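PDB 5Y6T: endo-1,4-beta-mannanase from Eisenia fetida, which probably hydrolyses internal beta-1,4-mannosidic linkages within mannan polysaccharides. Local coordinates for residues I68-D73 with N93-D98; A121-P124 with Y128-L131; N180-T185 with T245-I250. All blocks are in the same frame, centred on the assembly; numbering follows the deposited sequence.

Contact 1 of 3, residues I68-D73 with N93-D98; sequences IWVHCD and NTMTSD
M95 reaches across to V70 and H71 with the end of its thioether chain, and these three buried residues make the contact between them. The backbones stay well apart, with 9.1 Å between the CA atoms of V70 and M95, a separation suited to a long, unbranched apolar side chain. M95 spans it by running extended through its first two torsions, CG lying anti to the backbone N (chi1 -174°), and then bending at chi3 (-73°), which brings CE against both partners. There M95 CE rests 3.5 Å from V70 CG1, the methyl of valine that the side-chain rotation holds beside its own carbonyl carbon. Against the imidazole, M95 CE comes to 3.7 Å from H71 CE1, while M95 SD lies 4.8 Å from the centroid of the H71 ring. This sulfur-aromatic approach is oblique, 57° off the ring normal. Methionine suits the place because its polarisable sulfur and slim methyl can meet an aliphatic branch and an aromatic ring at once. H71 can afford an apolar neighbour at CE1 because both ring nitrogens have hydrogen-bond partners, NE2 with Y141 OH and ND1 with T77 OG1, which also fix the ring's rotation. With an alanine here the thioether reach is lost, which is likely to open a gap beside V70 and leave H71 CE1 without its apolar neighbour. Within 93-98, T94 OG1 donates to D98 OD2 at 2.7 Å, approaching from above the carboxylate plane, and D90 OD1 accepts a hydrogen bond from the backbone N of M95. The arrangement is that of a barrel strand backed by its following helix: 65-72, helix 95-108 and parallel strand 112-119 form a beta-alpha-beta crossover of the (beta/alpha)8 barrel characteristic of GH5 enzymes.

Contact 2 of 3, residues A121-P124 with Y128-L131; sequences ATTP and YRDL
P124 wedges into the space between Y128 and R129, and the quality of the packing changes from one side of it to the other. The tight side is the buried one. Here P124 CB lies 3.4 Å from Y128 CD2 and meets the phenol ring obliquely, with CG a little further out near CE2. The ring has other holds as well: it stacks with W118, and its OH is hydrogen-bonded to N119 O. A rigid, compact proline suits this spot, since it fills the space beside a fixed aromatic without a chain of its own to order. Toward solvent the fit is looser. R129 CB comes within 4.0 Å of P124 CB, and a bend in the chain at chi3 (-66°) brings the guanidinium round so that P124 CB lies over one of its faces. T123, itself exposed, sets CG2 at the edge of that group, in its plane, 3.4 Å from R129 NH2. The charge is answered by D197, which forms a salt bridge with NH2, while T123 OG1 bonds to A196 O. This is a beta-alpha loop of the barrel, leading from strand 112-119 and folding back on the first turn of the helix it enters, 126-133.

Contact 3 of 3, residues N180-T185 with T245-I250; sequences NPCFDT and TDNCLI
The carboxamide of N247 turns its edge atom ND2 to the disulfide, 3.8 Å from C182 SG, in one of the two conformers deposited for this asparagine. A second flat group, the F183 ring, belongs to 180-185 and is set off from the sulfurs. One of its faces carries the side chain of N180, whose CG sits 3.9 Å above the plane of the F183 ring and offset toward the rim; Q202 and Q205 of helix 201-218 also touch this phenylalanine. The link itself is covalent, C182 SG to C248 SG at 2.1 Å. Its chi3 of -75° gives the bridge a left-handed twist, and the CB atoms of C182 and C248 stand 3.7 Å apart. The disulfide thus staples a long loop, between strand 165-166 and helix 201-218 of the barrel, to the first turn of helix 246-253. Each half-cystine has local support. N180 OD1 accepts from C182 N at 3.0 Å, an Asx turn, with the donor tilted 29° from the carbonyl plane; asparagine suits the turn because its short side chain carries a carbonyl oxygen that reaches the backbone N two residues on, and its ND2 is hydrogen-bonded to D251. On the helix, T245 is the N-cap, its short hydroxyl side chain OG1 accepting from C248 N at 3.1 Å, and D246 next to it forms a salt bridge with K291.

From the N terminus, contact 1 comes first, closing the excursion of residues 74-92, with its small hairpin of strands 79-80 and 86-88, between barrel strand 65-72 and helix 95-108. The chain then passes through strand 112-119 to contact 2, which closes a span of three residues, two of them already in helix 126-133. Contact 3 comes last and closes by far the longest loop, tying the segment after strand 165-166 to helix 246-253. The three follow in series, none nesting or crossing. Contacts 1 and 2 touch: D73 O packs 3.3 Å from Y128 CD2, joining the segment that follows barrel strand 65-72 to helix 126-133. Contact 3 stands apart, its nearest atoms about 13 Å from those of contact 2.

Contact 1 of 3, residues I68-D73 with N93-D98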
# COMPACT_ATOMS: atom_id res chain seq x y z
N ILE A 68 -2.65 -6.51 0.42
CA ILE A 68 -2.49 -7.57 -0.55
C ILE A 68 -2.21 -6.99 -1.94
O ILE A 68 -2.71 -5.91 -2.34
CB ILE A 68 -3.77 -8.47 -0.61
CG1 ILE A 68 -3.47 -9.72 -1.46
CG2 ILE A 68 -5.02 -7.71 -1.07
CD1 ILE A 68 -4.39 -10.88 -1.14
N TRP A 69 -1.42 -7.71 -2.71
CA TRP A 69 -0.92 -7.21 -3.99
C TRP A 69 -1.56 -7.95 -5.14
O TRP A 69 -1.80 -9.18 -5.04
CB TRP A 69 0.57 -7.40 -4.08
CG TRP A 69 1.44 -6.68 -3.09
CD1 TRP A 69 1.05 -5.95 -1.99
CD2 TRP A 69 2.86 -6.62 -3.13
NE1 TRP A 69 2.19 -5.49 -1.31
CE2 TRP A 69 3.29 -5.89 -2.00
CE3 TRP A 69 3.83 -7.15 -3.99
CZ2 TRP A 69 4.66 -5.66 -1.73
CZ3 TRP A 69 5.16 -6.91 -3.72
CH2 TRP A 69 5.57 -6.17 -2.61
N VAL A 70 -1.72 -7.25 -6.25
CA VAL A 70 -2.46 -7.83 -7.40
C VAL A 70 -1.58 -7.94 -8.63
O VAL A 70 -1.07 -9.05 -8.88
CB VAL A 70 -3.77 -7.06 -7.71
CG1 VAL A 70 -4.56 -7.69 -8.84
CG2 VAL A 70 -4.64 -6.91 -6.44
N HIS A 71 -1.35 -6.91 -9.42
CA HIS A 71 -0.64 -7.12 -10.68
C HIS A 71 0.86 -7.36 -10.51
O HIS A 71 1.51 -8.02 -11.39
CB HIS A 71 -0.77 -5.94 -11.64
CG HIS A 71 -2.19 -5.52 -11.92
ND1 HIS A 71 -3.14 -6.39 -12.40
CD2 HIS A 71 -2.75 -4.30 -11.93
CE1 HIS A 71 -4.26 -5.73 -12.66
NE2 HIS A 71 -4.05 -4.45 -12.37
N CYS A 72 1.43 -6.75 -9.48
CA CYS A 72 2.86 -6.93 -9.14
C CYS A 72 3.73 -6.40 -10.27
O CYS A 72 3.68 -5.19 -10.58
CB CYS A 72 3.15 -8.41 -8.76
SG CYS A 72 2.28 -8.91 -7.25
N ASP A 73 4.42 -7.24 -11.00
CA ASP A 73 5.28 -6.77 -12.09
C ASP A 73 4.60 -6.82 -13.47
O ASP A 73 5.20 -6.57 -14.45
CB ASP A 73 6.55 -7.65 -12.15
CG ASP A 73 6.22 -9.13 -12.40
OD1 ASP A 73 5.09 -9.51 -12.63
OD2 ASP A 73 7.12 -9.95 -12.40
N ASN A 93 -11.58 -12.20 -17.31
CA ASN A 93 -12.39 -11.21 -16.60
C ASN A 93 -12.90 -11.79 -15.26
O ASN A 93 -14.04 -11.52 -14.83
CB ASN A 93 -13.53 -10.70 -17.49
CG ASN A 93 -14.24 -9.49 -16.90
OD1 ASN A 93 -13.60 -8.63 -16.26
ND2 ASN A 93 -15.58 -9.46 -17.03
N THR A 94 -12.02 -12.49 -14.54
CA THR A 94 -12.41 -12.89 -13.15
C THR A 94 -11.90 -12.00 -12.00
O THR A 94 -12.36 -12.15 -10.87
CB THR A 94 -12.05 -14.32 -12.81
OG1 THR A 94 -10.67 -14.49 -12.53
CG2 THR A 94 -12.55 -15.28 -13.96
N MET A 95 -10.99 -11.10 -12.30
CA MET A 95 -10.36 -10.35 -11.22
C MET A 95 -11.37 -9.69 -10.31
O MET A 95 -11.27 -9.72 -9.11
CB MET A 95 -9.35 -9.35 -11.74
CG MET A 95 -8.59 -8.66 -10.60
SD MET A 95 -7.35 -7.57 -11.21
CE MET A 95 -6.14 -8.81 -11.78
N THR A 96 -12.29 -8.95 -10.90
CA THR A 96 -13.26 -8.25 -10.06
C THR A 96 -14.09 -9.14 -9.16
O THR A 96 -14.21 -8.87 -7.97
CB THR A 96 -14.18 -7.35 -10.95
OG1 THR A 96 -13.38 -6.49 -11.74
CG2 THR A 96 -15.07 -6.56 -10.11
N SER A 97 -14.64 -10.22 -9.73
CA SER A 97 -15.38 -11.18 -8.95
C SER A 97 -14.51 -11.89 -7.92
O SER A 97 -14.96 -12.22 -6.83
CB SER A 97 -16.17 -12.18 -9.86
OG SER A 97 -15.38 -12.86 -10.77
N ASP A 98 -13.24 -12.14 -8.27
CA ASP A 98 -12.33 -12.78 -7.34
C ASP A 98 -12.12 -11.87 -6.12
O ASP A 98 -12.23 -12.29 -4.99
CB ASP A 98 -10.97 -13.09 -7.97
CG ASP A 98 -11.04 -14.12 -9.11
OD1 ASP A 98 -12.05 -14.85 -9.14
OD2 ASP A 98 -10.07 -14.19 -9.93

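Contact 2 of 3, residues A121-P124 with Y128-L131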
# COMPACT_ATOMS: atom_id res chain seq x y z
N ALA A 121 9.18 -2.65 -6.37
CA ALA A 121 10.32 -3.26 -5.69
C ALA A 121 11.01 -4.34 -6.55
O ALA A 121 12.05 -4.91 -6.15
CB ALA A 121 9.87 -3.79 -4.32
N THR A 122 10.43 -4.62 -7.72
CA THR A 122 11.09 -5.49 -8.69
C THR A 122 11.05 -4.83 -10.04
O THR A 122 10.29 -3.91 -10.29
CB THR A 122 10.39 -6.85 -8.81
OG1 THR A 122 8.99 -6.66 -9.15
CG2 THR A 122 10.54 -7.66 -7.45
N THR A 123 11.86 -5.30 -10.95
CA THR A 123 11.95 -4.69 -12.22
C THR A 123 10.64 -4.99 -13.00
O THR A 123 10.23 -6.16 -13.13
CB THR A 123 13.13 -5.28 -13.00
OG1 THR A 123 14.33 -5.06 -12.25
CG2 THR A 123 13.29 -4.59 -14.35
N PRO A 124 10.06 -3.96 -13.60
CA PRO A 124 8.85 -4.22 -14.36
C PRO A 124 9.01 -5.04 -15.62
O PRO A 124 10.06 -4.92 -16.29
CB PRO A 124 8.40 -2.79 -14.81
CG PRO A 124 9.03 -1.88 -13.86
CD PRO A 124 10.32 -2.52 -13.42
N TYR A 128 4.27 -3.37 -18.55
CA TYR A 128 4.00 -2.51 -17.39
C TYR A 128 4.87 -1.24 -17.47
O TYR A 128 4.38 -0.10 -17.34
CB TYR A 128 4.21 -3.36 -16.13
CG TYR A 128 4.45 -2.66 -14.80
CD1 TYR A 128 3.93 -1.45 -14.50
CD2 TYR A 128 5.18 -3.32 -13.78
CE1 TYR A 128 4.15 -0.83 -13.27
CE2 TYR A 128 5.39 -2.77 -12.56
CZ TYR A 128 4.93 -1.49 -12.28
OH TYR A 128 5.22 -0.98 -11.05
N ARG A 129 6.13 -1.40 -17.76
CA ARG A 129 7.00 -0.23 -17.90
C ARG A 129 6.45 0.72 -18.95
O ARG A 129 6.45 1.95 -18.76
CB ARG A 129 8.43 -0.63 -18.23
CG ARG A 129 9.40 0.58 -18.04
CD ARG A 129 10.83 0.32 -18.45
NE ARG A 129 11.48 -0.66 -17.61
CZ ARG A 129 11.56 -1.95 -17.89
NH1 ARG A 129 11.01 -2.44 -19.00
NH2 ARG A 129 12.20 -2.74 -17.02
N ASP A 130 5.95 0.15 -20.03
CA ASP A 130 5.42 1.00 -21.09
C ASP A 130 4.19 1.81 -20.63
O ASP A 130 4.02 2.92 -21.16
CB ASP A 130 5.07 0.18 -22.32
CG ASP A 130 6.32 -0.29 -23.11
OD1 ASP A 130 7.48 0.09 -22.79
OD2 ASP A 130 6.12 -1.17 -23.99
N LEU A 131 3.42 1.32 -19.64
CA LEU A 131 2.32 2.14 -19.07
C LEU A 131 2.84 3.39 -18.36
O LEU A 131 2.13 4.39 -18.27
CB LEU A 131 1.49 1.37 -18.13
CG LEU A 131 0.79 0.12 -18.66
CD1 LEU A 131 -0.06 -0.50 -17.59
CD2 LEU A 131 0.01 0.43 -19.95

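Contact 3 of 3, residues N180-T185 with T245-I250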
# COMPACT_ATOMS: atom_id res chain seq x y z
N ASN A 180 12.84 21.34 -10.77
CA ASN A 180 11.59 21.22 -10.01
C ASN A 180 11.88 20.32 -8.81
O ASN A 180 12.25 19.17 -8.96
CB ASN A 180 10.47 20.66 -10.86
CG ASN A 180 9.15 20.66 -10.15
OD1 ASN A 180 9.06 20.53 -8.92
ND2 ASN A 180 8.11 20.87 -10.92
N PRO A 181 11.77 20.86 -7.59
CA PRO A 181 12.20 20.00 -6.45
C PRO A 181 11.37 18.74 -6.33
O PRO A 181 11.85 17.74 -5.84
CB PRO A 181 11.99 20.90 -5.21
CG PRO A 181 11.68 22.24 -5.70
CD PRO A 181 11.38 22.21 -7.17
N CYS A 182 10.14 18.76 -6.79
CA CYS A 182 9.29 17.57 -6.77
C CYS A 182 9.90 16.39 -7.52
O CYS A 182 9.61 15.21 -7.18
CB CYS A 182 7.90 17.85 -7.35
SG CYS A 182 6.82 18.73 -6.19
N PHE A 183 10.74 16.71 -8.52
CA PHE A 183 11.34 15.66 -9.42
C PHE A 183 12.79 15.41 -9.11
O PHE A 183 13.38 14.50 -9.65
CB PHE A 183 11.18 16.12 -10.90
CG PHE A 183 9.81 16.51 -11.28
CD1 PHE A 183 8.68 16.08 -10.63
CD2 PHE A 183 9.65 17.36 -12.35
CE1 PHE A 183 7.43 16.52 -11.01
CE2 PHE A 183 8.40 17.78 -12.76
CZ PHE A 183 7.28 17.38 -12.05
N ASP A 184 13.35 16.18 -8.21
CA ASP A 184 14.75 16.13 -7.86
C ASP A 184 14.90 15.02 -6.84
O ASP A 184 14.29 15.06 -5.77
CB ASP A 184 15.18 17.50 -7.33
CG ASP A 184 16.62 17.51 -6.85
OD1 ASP A 184 16.97 16.67 -6.01
OD2 ASP A 184 17.39 18.39 -7.31
N THR A 185 15.73 14.02 -7.14
CA THR A 185 16.01 12.91 -6.25
C THR A 185 17.39 12.90 -5.53
O THR A 185 17.82 11.87 -5.05
CB THR A 185 15.81 11.55 -6.93
OG1 THR A 185 16.68 11.48 -8.06
CG2 THR A 185 14.34 11.38 -7.42
N THR A 245 3.19 14.29 -1.99
CA THR A 245 2.28 15.35 -1.61
C THR A 245 1.33 15.66 -2.73
O THR A 245 1.60 15.38 -3.88
CB THR A 245 3.04 16.64 -1.27
OG1 THR A 245 3.73 17.08 -2.43
CG2 THR A 245 4.05 16.39 -0.12
N ASP A 246 0.22 16.32 -2.39
CA ASP A 246 -0.75 16.75 -3.41
C ASP A 246 -0.06 17.60 -4.45
O ASP A 246 -0.23 17.38 -5.64
CB ASP A 246 -1.88 17.57 -2.80
CG ASP A 246 -2.71 16.81 -1.81
OD1 ASP A 246 -2.46 15.65 -1.44
OD2 ASP A 246 -3.72 17.37 -1.40
N ASN A 247 0.79 18.52 -4.00
CA ASN A 247 1.41 19.40 -4.95
C ASN A 247 2.35 18.64 -5.89
O ASN A 247 2.26 18.88 -7.08
CB ASN A 247 2.18 20.52 -4.27
CG ASN A 247 2.80 21.45 -5.26
OD1 ASN A 247 2.11 22.30 -5.84
ND2 ASN A 247 4.08 21.27 -5.51
N CYS A 248 3.16 17.72 -5.39
CA CYS A 248 4.08 16.97 -6.29
C CYS A 248 3.32 16.05 -7.27
O CYS A 248 3.78 15.93 -8.43
CB CYS A 248 5.15 16.25 -5.54
SG CYS A 248 6.34 17.34 -4.73
N LEU A 249 2.33 15.32 -6.80
CA LEU A 249 1.53 14.38 -7.67
C LEU A 249 0.81 15.16 -8.73
O LEU A 249 0.85 14.82 -9.89
CB LEU A 249 0.54 13.56 -6.90
CG LEU A 249 1.20 12.54 -5.97
CD1 LEU A 249 0.22 11.67 -5.29
CD2 LEU A 249 2.19 11.66 -6.73
N ILE A 250 0.20 16.27 -8.36
CA ILE A 250 -0.47 17.12 -9.37
C ILE A 250 0.50 17.77 -10.33
O ILE A 250 0.21 17.84 -11.55
CB ILE A 250 -1.40 18.17 -8.71
CG1 ILE A 250 -2.54 17.52 -7.92
CG2 ILE A 250 -2.10 19.03 -9.78
CD1 ILE A 250 -3.24 18.38 -6.90